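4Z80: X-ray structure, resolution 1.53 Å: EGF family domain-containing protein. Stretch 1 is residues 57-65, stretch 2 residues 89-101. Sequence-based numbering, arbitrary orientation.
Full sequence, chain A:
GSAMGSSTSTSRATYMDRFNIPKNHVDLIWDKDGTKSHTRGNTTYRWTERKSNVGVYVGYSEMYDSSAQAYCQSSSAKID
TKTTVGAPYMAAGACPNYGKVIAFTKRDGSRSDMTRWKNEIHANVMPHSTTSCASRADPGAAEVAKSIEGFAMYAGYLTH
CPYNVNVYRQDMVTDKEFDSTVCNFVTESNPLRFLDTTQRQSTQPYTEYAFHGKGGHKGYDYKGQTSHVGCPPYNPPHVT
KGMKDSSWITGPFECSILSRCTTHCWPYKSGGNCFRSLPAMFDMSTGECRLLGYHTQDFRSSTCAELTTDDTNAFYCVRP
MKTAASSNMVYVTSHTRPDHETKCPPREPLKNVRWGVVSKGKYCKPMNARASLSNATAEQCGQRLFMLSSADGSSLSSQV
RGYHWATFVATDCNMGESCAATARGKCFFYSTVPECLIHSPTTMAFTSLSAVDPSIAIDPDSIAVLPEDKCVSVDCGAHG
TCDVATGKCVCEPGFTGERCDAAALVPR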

# COMPACT_ATOMS: atom_id res chain seq x y z
N TYR A 57 2.43 -10.55 -6.79
CA TYR A 57 2.64 -9.56 -7.83
C TYR A 57 1.46 -8.58 -7.83
O TYR A 57 1.64 -7.36 -7.80
CB TYR A 57 2.79 -10.25 -9.18
CG TYR A 57 3.22 -9.38 -10.33
CD1 TYR A 57 4.49 -8.79 -10.35
CD2 TYR A 57 2.39 -9.16 -11.42
CE1 TYR A 57 4.90 -8.00 -11.41
CE2 TYR A 57 2.80 -8.37 -12.48
CZ TYR A 57 4.05 -7.81 -12.48
OH TYR A 57 4.44 -7.02 -13.55
N VAL A 58 0.27 -9.15 -7.87
CA VAL A 58 -0.99 -8.42 -7.79
C VAL A 58 -1.88 -9.14 -6.78
O VAL A 58 -2.18 -10.33 -6.96
CB VAL A 58 -1.69 -8.36 -9.16
CG1 VAL A 58 -3.10 -7.80 -9.02
CG2 VAL A 58 -0.87 -7.54 -10.12
N GLY A 59 -2.28 -8.45 -5.71
CA GLY A 59 -3.08 -9.04 -4.66
C GLY A 59 -4.41 -8.34 -4.48
O GLY A 59 -4.45 -7.13 -4.30
N TYR A 60 -5.49 -9.12 -4.55
CA TYR A 60 -6.85 -8.60 -4.43
C TYR A 60 -7.70 -9.51 -3.56
O TYR A 60 -7.55 -10.74 -3.58
CB TYR A 60 -7.56 -8.51 -5.79
CG TYR A 60 -6.97 -7.56 -6.80
CD1 TYR A 60 -6.67 -6.25 -6.47
CD2 TYR A 60 -6.73 -7.97 -8.10
CE1 TYR A 60 -6.13 -5.38 -7.40
CE2 TYR A 60 -6.20 -7.11 -9.04
CZ TYR A 60 -5.89 -5.82 -8.70
OH TYR A 60 -5.35 -4.97 -9.63
N SER A 61 -8.64 -8.90 -2.84
CA SER A 61 -9.77 -9.63 -2.30
C SER A 61 -11.00 -8.75 -2.38
O SER A 61 -10.91 -7.55 -2.61
CB SER A 61 -9.51 -10.07 -0.86
OG SER A 61 -9.46 -8.95 -0.00
N GLU A 62 -12.17 -9.35 -2.20
CA GLU A 62 -13.40 -8.59 -2.27
C GLU A 62 -13.45 -7.49 -1.23
O GLU A 62 -13.15 -7.71 -0.06
CB GLU A 62 -14.61 -9.51 -2.09
CG GLU A 62 -14.90 -10.39 -3.31
CD GLU A 62 -13.93 -11.54 -3.50
OE1 GLU A 62 -13.17 -11.86 -2.56
OE2 GLU A 62 -13.94 -12.13 -4.60
N MET A 63 -13.83 -6.30 -1.67
CA MET A 63 -14.01 -5.18 -0.76
C MET A 63 -14.86 -5.63 0.42
O MET A 63 -15.93 -6.21 0.26
CB MET A 63 -14.65 -4.00 -1.48
CG MET A 63 -14.99 -2.82 -0.56
SD MET A 63 -13.59 -2.12 0.34
CE MET A 63 -12.75 -1.23 -0.98
N TYR A 64 -14.34 -5.37 1.61
CA TYR A 64 -14.99 -5.73 2.86
C TYR A 64 -15.30 -4.44 3.61
O TYR A 64 -14.40 -3.67 3.91
CB TYR A 64 -14.08 -6.63 3.69
CG TYR A 64 -14.63 -7.00 5.05
CD1 TYR A 64 -15.55 -8.03 5.18
CD2 TYR A 64 -14.20 -6.35 6.19
CE1 TYR A 64 -16.04 -8.39 6.42
CE2 TYR A 64 -14.68 -6.70 7.44
CZ TYR A 64 -15.60 -7.72 7.55
OH TYR A 64 -16.08 -8.07 8.79
N ASP A 65 -16.58 -4.22 3.89
CA ASP A 65 -17.00 -3.03 4.61
C ASP A 65 -17.92 -3.42 5.76
O ASP A 65 -19.09 -3.77 5.56
CB ASP A 65 -17.70 -2.05 3.67
CG ASP A 65 -17.85 -0.67 4.28
OD1 ASP A 65 -17.97 -0.58 5.51
OD2 ASP A 65 -17.83 0.33 3.53
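Stretch 2, residues 89-101: YMAAGACPNYGKV

How does stretch 2 run along stretch 1? Its strand 89-91 lies antiparallel beside strand 60-62, with the N-to-C directions at 137° and the axes 4.4 Å apart at their closest. Ser 61 and Met 90 form the hydrogen-bonded pair: Ser 61 N donates to Met 90 O at 3.1 Å, and Met 90 N donates to Ser 61 O at 2.8 Å. Two residues along, Ala 92 N donates to Gly 59 O at 3.0 Å. Tyr 60 with Ala 91 and Glu 62 with Tyr 89 are the non-hydrogen-bonded pairs, their CA atoms 4.8 and 4.6 Å apart.

Why does the side chain of Met 90 take its extended form? Chi1 is p and chi2 and chi3 are both t, so the chain reaches out on the sheet face it shares with Ser 61. Its CE lies 3.4 Å from Ser 61 OG and 3.9 Å from Tyr 64 CB. Met 63 is folded instead, with chi1 t and then chi2 and chi3 both p, and its CE comes to 4.0 Å from Met 90 CB. Ser 61, in rotamer p, also has its OG 3.6 Å from Ala 92 CB, while that hydroxyl finds its hydrogen bond elsewhere in the structure.

What brings Tyr 89 against Tyr 60 and Glu 62? Both tyrosines have chi1 m, and their ring planes lie within 10° of parallel. The rings are slid apart, with centroids 5.3 Å from each other, so they barely overlap; Tyr 60 CB instead sits over a face of the Tyr 89 ring, 3.6 Å from Tyr 89 CG, in a CH-pi contact. Glu 62 begins by pointing away, but with chi1 m and chi2 p its end comes nearer, bringing OE2 to the edge of that ring, 3.6 Å from Tyr 89 CE1. A water joins the two side chains, donating to Glu 62 OE2 at 2.8 Å and lying 2.8 Å from Tyr 89 OH.

How does the far part of stretch 2 return to stretch 1? A type II turn from Asn 97 to Lys 100, with a weak bond from Lys 100 N to Asn 97 O at 3.5 Å, has Gly 99 at a phi of 93°, where a CB would jam against the preceding carbonyl. Lys 100 points toward stretch 1 with all four chi angles t; this full extension lets NZ donate to Tyr 57 O at 2.9 Å. At Gly 59 a CB would clash with Ala 92 O, whereas the bare CA approaches that oxygen at 3.5 Å in a CA-H...O contact.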

# COMPACT_ATOMS: atom_id res chain seq x y z
N TYR A 89 -12.66 -5.02 -5.90
CA TYR A 89 -11.55 -5.55 -5.13
C TYR A 89 -10.80 -4.47 -4.34
O TYR A 89 -10.51 -3.39 -4.87
CB TYR A 89 -10.54 -6.23 -6.05
CG TYR A 89 -10.90 -7.60 -6.59
CD1 TYR A 89 -11.63 -8.52 -5.85
CD2 TYR A 89 -10.46 -7.98 -7.85
CE1 TYR A 89 -11.92 -9.77 -6.36
CE2 TYR A 89 -10.74 -9.22 -8.37
CZ TYR A 89 -11.47 -10.11 -7.63
OH TYR A 89 -11.75 -11.36 -8.16
N MET A 90 -10.45 -4.80 -3.10
CA MET A 90 -9.43 -4.04 -2.37
C MET A 90 -8.07 -4.71 -2.54
O MET A 90 -7.99 -5.92 -2.76
CB MET A 90 -9.80 -3.92 -0.88
CG MET A 90 -9.92 -5.23 -0.14
SD MET A 90 -10.58 -4.93 1.52
CE MET A 90 -10.47 -6.58 2.19
N ALA A 91 -7.01 -3.92 -2.46
CA ALA A 91 -5.65 -4.44 -2.46
C ALA A 91 -5.45 -5.30 -1.21
O ALA A 91 -5.79 -4.88 -0.11
CB ALA A 91 -4.63 -3.31 -2.51
N ALA A 92 -4.90 -6.49 -1.39
CA ALA A 92 -4.82 -7.49 -0.32
C ALA A 92 -3.45 -8.14 -0.29
O ALA A 92 -2.72 -8.13 -1.28
CB ALA A 92 -5.89 -8.54 -0.51
N GLY A 93 -3.13 -8.72 0.87
CA GLY A 93 -1.88 -9.42 1.08
C GLY A 93 -1.27 -8.95 2.39
O GLY A 93 -0.88 -7.80 2.51
N ALA A 94 -1.17 -9.85 3.36
CA ALA A 94 -0.76 -9.46 4.71
C ALA A 94 0.71 -9.09 4.88
O ALA A 94 1.04 -8.40 5.85
CB ALA A 94 -1.10 -10.57 5.69
N CYS A 95 1.58 -9.53 3.98
CA CYS A 95 3.01 -9.23 4.09
C CYS A 95 3.38 -7.97 3.32
O CYS A 95 2.98 -7.82 2.17
CB CYS A 95 3.86 -10.39 3.58
SG CYS A 95 3.74 -11.89 4.57
N PRO A 96 4.18 -7.08 3.93
CA PRO A 96 4.74 -5.97 3.17
C PRO A 96 5.57 -6.48 1.98
O PRO A 96 6.28 -7.48 2.09
CB PRO A 96 5.63 -5.26 4.18
CG PRO A 96 5.08 -5.65 5.50
CD PRO A 96 4.58 -7.04 5.35
N ASN A 97 5.45 -5.78 0.86
CA ASN A 97 6.09 -6.22 -0.37
C ASN A 97 7.22 -5.27 -0.70
O ASN A 97 7.00 -4.17 -1.19
CB ASN A 97 5.06 -6.30 -1.49
CG ASN A 97 5.52 -7.17 -2.64
OD1 ASN A 97 6.71 -7.29 -2.90
ND2 ASN A 97 4.56 -7.78 -3.33
N TYR A 98 8.44 -5.69 -0.38
CA TYR A 98 9.58 -4.80 -0.49
C TYR A 98 10.03 -4.61 -1.93
O TYR A 98 10.22 -5.57 -2.68
CB TYR A 98 10.73 -5.32 0.38
CG TYR A 98 10.37 -5.32 1.85
CD1 TYR A 98 10.42 -4.15 2.59
CD2 TYR A 98 9.95 -6.48 2.49
CE1 TYR A 98 10.07 -4.13 3.93
CE2 TYR A 98 9.60 -6.47 3.83
CZ TYR A 98 9.66 -5.29 4.54
OH TYR A 98 9.31 -5.28 5.87
N GLY A 99 10.19 -3.35 -2.31
CA GLY A 99 10.64 -2.97 -3.63
C GLY A 99 9.50 -2.71 -4.60
O GLY A 99 9.72 -2.13 -5.66
N LYS A 100 8.29 -3.14 -4.25
CA LYS A 100 7.15 -3.05 -5.17
C LYS A 100 6.62 -1.63 -5.33
O LYS A 100 6.16 -1.02 -4.37
CB LYS A 100 6.02 -3.98 -4.69
CG LYS A 100 4.71 -3.88 -5.48
CD LYS A 100 3.73 -4.95 -5.03
CE LYS A 100 2.34 -4.78 -5.61
NZ LYS A 100 1.45 -5.92 -5.24
N VAL A 101 6.67 -1.14 -6.56
CA VAL A 101 6.18 0.18 -6.93
C VAL A 101 5.18 0.03 -8.08
O VAL A 101 5.41 -0.79 -8.98
CB VAL A 101 7.34 1.11 -7.34
CG1 VAL A 101 6.84 2.44 -7.90
CG2 VAL A 101 8.28 1.34 -6.16
O HOH W 1 -11.96 -13.31 -6.11